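Local coordinates for protein minor fimbrium subunit Mfa5 (Porphyromonas gingivalis ATCC 33277, PDB 6TO1) that serves as an accessory subunit of the minor fimbriae, the cell-surface pili that mediate biofilm formation and adhesion to host cells and other oral bacteria, at residues 475-478 and 479-483; 290-293 and 294-297; 387-390 and 391-394. One frame throughout, in Å; residues are numbered along the deposited sequence.

How the interactions relate
The three local contacts are strung along one elongated chain and none touches another. Interactions 2 and 3 lie on the same side of the chain's centre, their centres about 36 Å and nearest atoms about 23 Å apart. Interaction 3 leads from strand 385-387, an outermost strand of the six-stranded von Willebrand factor A sheet, into a helix; interaction 2 is a turn that opens a strand of a separate four-stranded sheet. Interaction 1, on the opposite side of the centre, ends a short helix after strand 463-473, its centre about 76 Å from interaction 3 and about 100 Å from interaction 2. None contains a metal ligand, but 290-297 soon follows the calcium-binding residues Asn280, Asn281, Thr284 and Leu286.

Interaction 1 (475-478 and 479-483); sequences LDYI and QNNDI
Tyr477 and Asn481 stack ring on amide at the C-terminal end of a short helix that starts at Leu475 after strand 463-473. Gln479 N binds Leu475 O at 2.8 Å, and Asn480 N repeats the i to i-4 pattern on Asp476 O. Asn480 N also reaches Tyr477 O, and Asn481 N reaches Ile478 O, both weakly, as the chain leaves its helical course.

Side-chain polar contact centres on Asn481. Its ND2 donates to Tyr477 O over 3.0 Å in a nearly straight bond (165°), with the acceptor lying in the amide plane. The same ND2 sits 3.4 Å above the centre of the Tyr477 ring, and the two planes are only 18° apart, so the amide lies flat on one face instead of pointing an N-H into it. Tyr477 is placed for this by its CG standing anti to the backbone N (chi1 -174°). Other polar ends are engaged beyond the turn: Asp476 forms a salt bridge with Lys534, and Gln479 OE1 accepts from Ala634 N. Lys632 forms a salt bridge with Asp482 and donates to Gln479 O at the end of the helix.

The apolar contact is made by Ile483, just beyond the helix end. Its side chain crosses that of Tyr477 at about a right angle, and Ile483 CD1 also lies 4.1 Å from Ile478 CG1; Phe498 touches both isoleucines. Ile483 CD1 meets the tyrosine in the plane of the ring, at the edge, 3.8 Å from Tyr477 CE2.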
loop_
_atom_site.group_PDB
_atom_site.type_symbol
_atom_site.label_atom_id
_atom_site.label_comp_id
_atom_site.label_asym_id
_atom_site.label_seq_id
_atom_site.Cartn_x
_atom_site.Cartn_y
_atom_site.Cartn_z
ATOM N N LEU A 475 -25.055 31.138 13.517
ATOM C CA LEU A 475 -26.512 31.172 13.619
ATOM C C LEU A 475 -27.115 32.305 12.793
ATOM O O LEU A 475 -28.178 32.139 12.183
ATOM C CB LEU A 475 -26.927 31.315 15.089
ATOM C CG LEU A 475 -27.063 29.994 15.845
ATOM C CD1 LEU A 475 -25.705 29.304 15.980
ATOM C CD2 LEU A 475 -27.696 30.163 17.231
ATOM N N ASP A 476 -26.488 33.482 12.808
ATOM C CA ASP A 476 -27.076 34.614 12.091
ATOM C C ASP A 476 -27.023 34.390 10.581
ATOM O O ASP A 476 -27.957 34.750 9.859
ATOM C CB ASP A 476 -26.351 35.906 12.444
ATOM C CG ASP A 476 -26.646 36.395 13.861
ATOM O OD1 ASP A 476 -27.749 36.148 14.383
ATOM O OD2 ASP A 476 -25.754 37.038 14.445
ATOM N N TYR A 477 -25.934 33.804 10.081
ATOM C CA TYR A 477 -25.883 33.463 8.661
ATOM C C TYR A 477 -26.985 32.476 8.293
ATOM O O TYR A 477 -27.673 32.638 7.273
ATOM C CB TYR A 477 -24.511 32.892 8.294
ATOM C CG TYR A 477 -24.382 32.677 6.811
ATOM C CD1 TYR A 477 -23.823 33.654 5.991
ATOM C CD2 TYR A 477 -24.855 31.517 6.224
ATOM C CE1 TYR A 477 -23.726 33.458 4.624
ATOM C CE2 TYR A 477 -24.775 31.318 4.874
ATOM C CZ TYR A 477 -24.200 32.280 4.081
ATOM O OH TYR A 477 -24.131 32.054 2.733
ATOM N N ILE A 478 -27.142 31.414 9.091
ATOM C CA ILE A 478 -28.172 30.417 8.825
ATOM C C ILE A 478 -29.552 31.060 8.884
ATOM O O ILE A 478 -30.419 30.786 8.051
ATOM C CB ILE A 478 -28.037 29.240 9.814
ATOM C CG1 ILE A 478 -26.704 28.502 9.543
ATOM C CG2 ILE A 478 -29.190 28.310 9.723
ATOM C CD1 ILE A 478 -26.307 27.563 10.597
ATOM N N GLN A 479 -29.766 31.955 9.846
ATOM C CA GLN A 479 -31.045 32.651 9.924
ATOM C C GLN A 479 -31.316 33.457 8.664
ATOM O O GLN A 479 -32.443 33.467 8.157
ATOM C CB GLN A 479 -31.063 33.582 11.149
ATOM C CG GLN A 479 -32.418 34.251 11.379
ATOM C CD GLN A 479 -33.458 33.294 11.917
ATOM O OE1 GLN A 479 -33.130 32.226 12.414
ATOM N NE2 GLN A 479 -34.726 33.680 11.827
ATOM N N ASN A 480 -30.301 34.140 8.143
ATOM C CA ASN A 480 -30.476 35.082 7.054
ATOM C C ASN A 480 -30.371 34.459 5.673
ATOM O O ASN A 480 -30.520 35.181 4.679
ATOM C CB ASN A 480 -29.442 36.193 7.192
ATOM C CG ASN A 480 -29.659 37.027 8.435
ATOM O OD1 ASN A 480 -30.757 37.102 8.944
ATOM N ND2 ASN A 480 -28.594 37.601 8.954
ATOM N N ASN A 481 -30.145 33.150 5.575
ATOM C CA ASN A 481 -29.971 32.510 4.281
ATOM C C ASN A 481 -30.740 31.203 4.257
ATOM O O ASN A 481 -30.675 30.424 5.213
ATOM C CB ASN A 481 -28.491 32.248 4.000
ATOM C CG ASN A 481 -27.734 33.515 3.684
ATOM O OD1 ASN A 481 -27.699 33.950 2.544
ATOM N ND2 ASN A 481 -27.152 34.142 4.711
ATOM N N ASP A 482 -31.433 30.948 3.145
ATOM C CA ASP A 482 -32.208 29.725 2.993
ATOM C C ASP A 482 -31.306 28.629 2.425
ATOM O O ASP A 482 -31.413 28.216 1.273
ATOM C CB ASP A 482 -33.425 29.985 2.115
ATOM C CG ASP A 482 -34.451 30.859 2.815
ATOM O OD1 ASP A 482 -34.616 30.704 4.040
ATOM O OD2 ASP A 482 -35.066 31.714 2.157
ATOM N N ILE A 483 -30.407 28.159 3.285
ATOM C CA ILE A 483 -29.439 27.122 2.889
ATOM C C ILE A 483 -30.165 25.828 2.552
ATOM O O ILE A 483 -31.027 25.369 3.326
ATOM C CB ILE A 483 -28.415 26.889 4.010
ATOM C CG1 ILE A 483 -27.536 28.122 4.169
ATOM C CG2 ILE A 483 -27.598 25.613 3.712
ATOM C CD1 ILE A 483 -26.748 28.103 5.468
#

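Interaction 2 (290-293 and 294-297); sequences YPTH and SSKV
From Thr292 to Ser295 the backbone folds into a type I beta turn, closed by Ser295 N donating to Thr292 O at 3.0 Å with the donor well above the carbonyl plane. Two hydroxyls add to this bond. Ser295 OG takes the backbone N-H of Thr292 at 2.9 Å, nearly straight at 167°, so the first and last residues of the turn are tied twice, once main chain to main chain and once through the serine hydroxyl. With Ser295 OG anti to its carbonyl carbon (chi1 -65°), the hydroxyl turns back over the start of the turn, where OG lies 3.2 Å from Pro291 CA and against Pro291 CB. Its other partner is Pro334 O, which links the turn to the loop before strand 336-338.

The turn delivers the chain into strand 296-298, which lies between strands 252-253 and 336-338 in a four-stranded mixed sheet. Inside the turn, Thr292 OG1 accepts the N-H of Ser294, a longer bond of 3.3 Å. A water donates to both His293 O and Ser295 O, 2.7 Å from each oxygen, and so bridges the carbonyls of His293 and Ser295. Pro291 packs on Ala270 and Tyr337. His293 rests against helix 262-272, touching Gln268 and Ile271, while its ND1 is hydrogen-bonded to Glu255 OE2.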
loop_
_atom_site.group_PDB
_atom_site.type_symbol
_atom_site.label_atom_id
_atom_site.label_comp_id
_atom_site.label_asym_id
_atom_site.label_seq_id
_atom_site.Cartn_x
_atom_site.Cartn_y
_atom_site.Cartn_z
ATOM N N TYR A 290 42.972 -37.835 -23.732
ATOM C CA TYR A 290 42.843 -37.044 -22.513
ATOM C C TYR A 290 43.351 -35.615 -22.695
ATOM O O TYR A 290 44.182 -35.335 -23.566
ATOM C CB TYR A 290 43.595 -37.743 -21.375
ATOM C CG TYR A 290 42.872 -38.971 -20.884
ATOM C CD1 TYR A 290 41.913 -38.885 -19.887
ATOM C CD2 TYR A 290 43.120 -40.221 -21.444
ATOM C CE1 TYR A 290 41.218 -40.006 -19.456
ATOM C CE2 TYR A 290 42.446 -41.340 -21.004
ATOM C CZ TYR A 290 41.502 -41.231 -20.020
ATOM O OH TYR A 290 40.813 -42.331 -19.587
ATOM N N PRO A 291 42.829 -34.677 -21.908
ATOM C CA PRO A 291 43.088 -33.256 -22.171
ATOM C C PRO A 291 44.453 -32.778 -21.696
ATOM O O PRO A 291 45.078 -33.343 -20.797
ATOM C CB PRO A 291 41.977 -32.535 -21.399
ATOM C CG PRO A 291 41.536 -33.508 -20.374
ATOM C CD PRO A 291 41.736 -34.868 -20.942
ATOM N N THR A 292 44.893 -31.716 -22.349
ATOM C CA THR A 292 46.090 -30.967 -22.013
ATOM C C THR A 292 45.714 -29.500 -21.867
ATOM O O THR A 292 44.554 -29.107 -22.049
ATOM C CB THR A 292 47.163 -31.127 -23.098
ATOM O OG1 THR A 292 46.732 -30.430 -24.279
ATOM C CG2 THR A 292 47.415 -32.581 -23.399
ATOM N N HIS A 293 46.716 -28.655 -21.555
ATOM C CA HIS A 293 46.413 -27.238 -21.407
ATOM C C HIS A 293 45.872 -26.609 -22.683
ATOM O O HIS A 293 45.259 -25.533 -22.619
ATOM C CB HIS A 293 47.664 -26.476 -20.940
ATOM C CG HIS A 293 47.973 -26.665 -19.491
ATOM N ND1 HIS A 293 47.126 -26.238 -18.490
ATOM C CD2 HIS A 293 49.027 -27.249 -18.871
ATOM C CE1 HIS A 293 47.639 -26.562 -17.317
ATOM N NE2 HIS A 293 48.798 -27.162 -17.520
ATOM N N SER A 294 46.088 -27.229 -23.838
ATOM C CA SER A 294 45.616 -26.689 -25.108
ATOM C C SER A 294 44.242 -27.216 -25.514
ATOM O O SER A 294 43.704 -26.782 -26.533
ATOM C CB SER A 294 46.624 -27.012 -26.217
ATOM O OG SER A 294 47.862 -26.380 -25.923
ATOM N N SER A 295 43.665 -28.120 -24.739
ATOM C CA SER A 295 42.357 -28.673 -25.080
ATOM C C SER A 295 41.242 -27.639 -24.964
ATOM O O SER A 295 41.374 -26.594 -24.334
ATOM C CB SER A 295 42.051 -29.862 -24.178
ATOM O OG SER A 295 42.956 -30.922 -24.422
ATOM N N LYS A 296 40.099 -27.973 -25.560
ATOM C CA LYS A 296 38.959 -27.082 -25.660
ATOM C C LYS A 296 37.772 -27.754 -24.980
ATOM O O LYS A 296 37.568 -28.966 -25.118
ATOM C CB LYS A 296 38.641 -26.754 -27.116
ATOM C CG LYS A 296 39.852 -26.236 -27.929
ATOM C CD LYS A 296 40.286 -24.848 -27.513
ATOM C CE LYS A 296 41.307 -24.287 -28.534
ATOM N NZ LYS A 296 41.805 -22.940 -28.162
ATOM N N VAL A 297 37.016 -26.968 -24.235
ATOM C CA VAL A 297 35.854 -27.470 -23.514
ATOM C C VAL A 297 34.622 -26.696 -23.928
ATOM O O VAL A 297 34.695 -25.585 -24.461
ATOM C CB VAL A 297 36.058 -27.408 -21.980
ATOM C CG1 VAL A 297 37.294 -28.237 -21.594
ATOM C CG2 VAL A 297 36.187 -25.968 -21.480
HETATM O O HOH W 1 42.995 -24.559 -23.607
#

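Interaction 3 (387-390 and 391-394); sequences TATP and ANLA
Thr389 is the N-cap of helix 390-395 and its side chain caps the N-H of Asn392, where the chain passes from strand 385-387, an outermost strand of the von Willebrand factor A sheet, into the helix. Thr389 OG1 accepts the backbone N-H of Asn392 at 3.0 Å (159°). Its hydroxyl lies between its own backbone N and carbonyl carbon (chi1 70°), which turns it toward the N-H groups of the first helical turn. After the cap the i to i-4 bonds begin, with Leu393 N on Thr389 O at 2.9 Å and Ala394 N on Pro390 O.

Asn392 also reaches back past the cap. Its ND2 donates to Thr387 O over 3.0 Å, with that oxygen in the amide plane, and so fastens the helix to the end of the strand. A water 3.0 Å from Thr389 OG1 gives a weak bond to Asn392 OD1, so both ends of the asparagine amide have partners. Ala388, at the centre of an inverse gamma turn, presents its CB to Leu393 CD2 at 3.8 Å, while CD1 of the same leucine lies by Ala388 O.

Leu393 also packs on helix 143-160, touching Ser148, Ser152 and Phe156, and Tyr363 lies against both Leu393 and Ala388. Lys159 of that helix donates to Ala394 O, and a backbone bond joins Ala388 to Gly362, at the end of the neighbouring strand 357-362.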
loop_
_atom_site.group_PDB
_atom_site.type_symbol
_atom_site.label_atom_id
_atom_site.label_comp_id
_atom_site.label_asym_id
_atom_site.label_seq_id
_atom_site.Cartn_x
_atom_site.Cartn_y
_atom_site.Cartn_z
ATOM N N THR A 387 27.169 -21.709 0.250
ATOM C CA THR A 387 27.417 -23.091 0.621
ATOM C C THR A 387 26.408 -23.510 1.681
ATOM O O THR A 387 25.953 -22.699 2.485
ATOM C CB THR A 387 28.834 -23.283 1.161
ATOM O OG1 THR A 387 29.023 -22.389 2.261
ATOM C CG2 THR A 387 29.866 -22.979 0.081
ATOM N N ALA A 388 26.078 -24.797 1.687
ATOM C CA ALA A 388 25.031 -25.317 2.557
ATOM C C ALA A 388 25.560 -25.588 3.969
ATOM O O ALA A 388 25.468 -26.697 4.497
ATOM C CB ALA A 388 24.445 -26.577 1.943
ATOM N N THR A 389 26.110 -24.543 4.581
ATOM C CA THR A 389 26.469 -24.648 5.988
ATOM C C THR A 389 25.218 -24.517 6.846
ATOM O O THR A 389 24.254 -23.857 6.447
ATOM C CB THR A 389 27.454 -23.561 6.402
ATOM O OG1 THR A 389 26.787 -22.292 6.398
ATOM C CG2 THR A 389 28.646 -23.520 5.477
ATOM N N PRO A 390 25.210 -25.115 8.038
ATOM C CA PRO A 390 24.030 -24.953 8.909
ATOM C C PRO A 390 23.585 -23.515 9.033
ATOM O O PRO A 390 22.388 -23.232 8.905
ATOM C CB PRO A 390 24.500 -25.541 10.245
ATOM C CG PRO A 390 25.471 -26.634 9.815
ATOM C CD PRO A 390 26.201 -26.062 8.600
ATOM N N ALA A 391 24.528 -22.579 9.208
ATOM C CA ALA A 391 24.157 -21.188 9.412
ATOM C C ALA A 391 23.586 -20.559 8.143
ATOM O O ALA A 391 22.651 -19.751 8.212
ATOM C CB ALA A 391 25.360 -20.390 9.908
ATOM N N ASN A 392 24.141 -20.889 6.974
ATOM C CA ASN A 392 23.595 -20.317 5.749
ATOM C C ASN A 392 22.204 -20.878 5.476
ATOM O O ASN A 392 21.294 -20.137 5.086
ATOM C CB ASN A 392 24.534 -20.585 4.575
ATOM C CG ASN A 392 25.810 -19.777 4.651
ATOM O OD1 ASN A 392 25.870 -18.740 5.306
ATOM N ND2 ASN A 392 26.834 -20.247 3.972
ATOM N N LEU A 393 22.027 -22.184 5.680
ATOM C CA LEU A 393 20.735 -22.820 5.433
ATOM C C LEU A 393 19.659 -22.243 6.342
ATOM O O LEU A 393 18.526 -22.002 5.906
ATOM C CB LEU A 393 20.847 -24.328 5.639
ATOM C CG LEU A 393 21.761 -25.099 4.696
ATOM C CD1 LEU A 393 21.980 -26.533 5.121
ATOM C CD2 LEU A 393 21.185 -25.051 3.262
ATOM N N ALA A 394 19.993 -22.001 7.610
ATOM C CA ALA A 394 18.984 -21.524 8.546
ATOM C C ALA A 394 18.499 -20.128 8.182
ATOM O O ALA A 394 17.327 -19.800 8.405
ATOM C CB ALA A 394 19.548 -21.543 9.969
HETATM O O HOH W 2 28.459 -19.839 7.080
#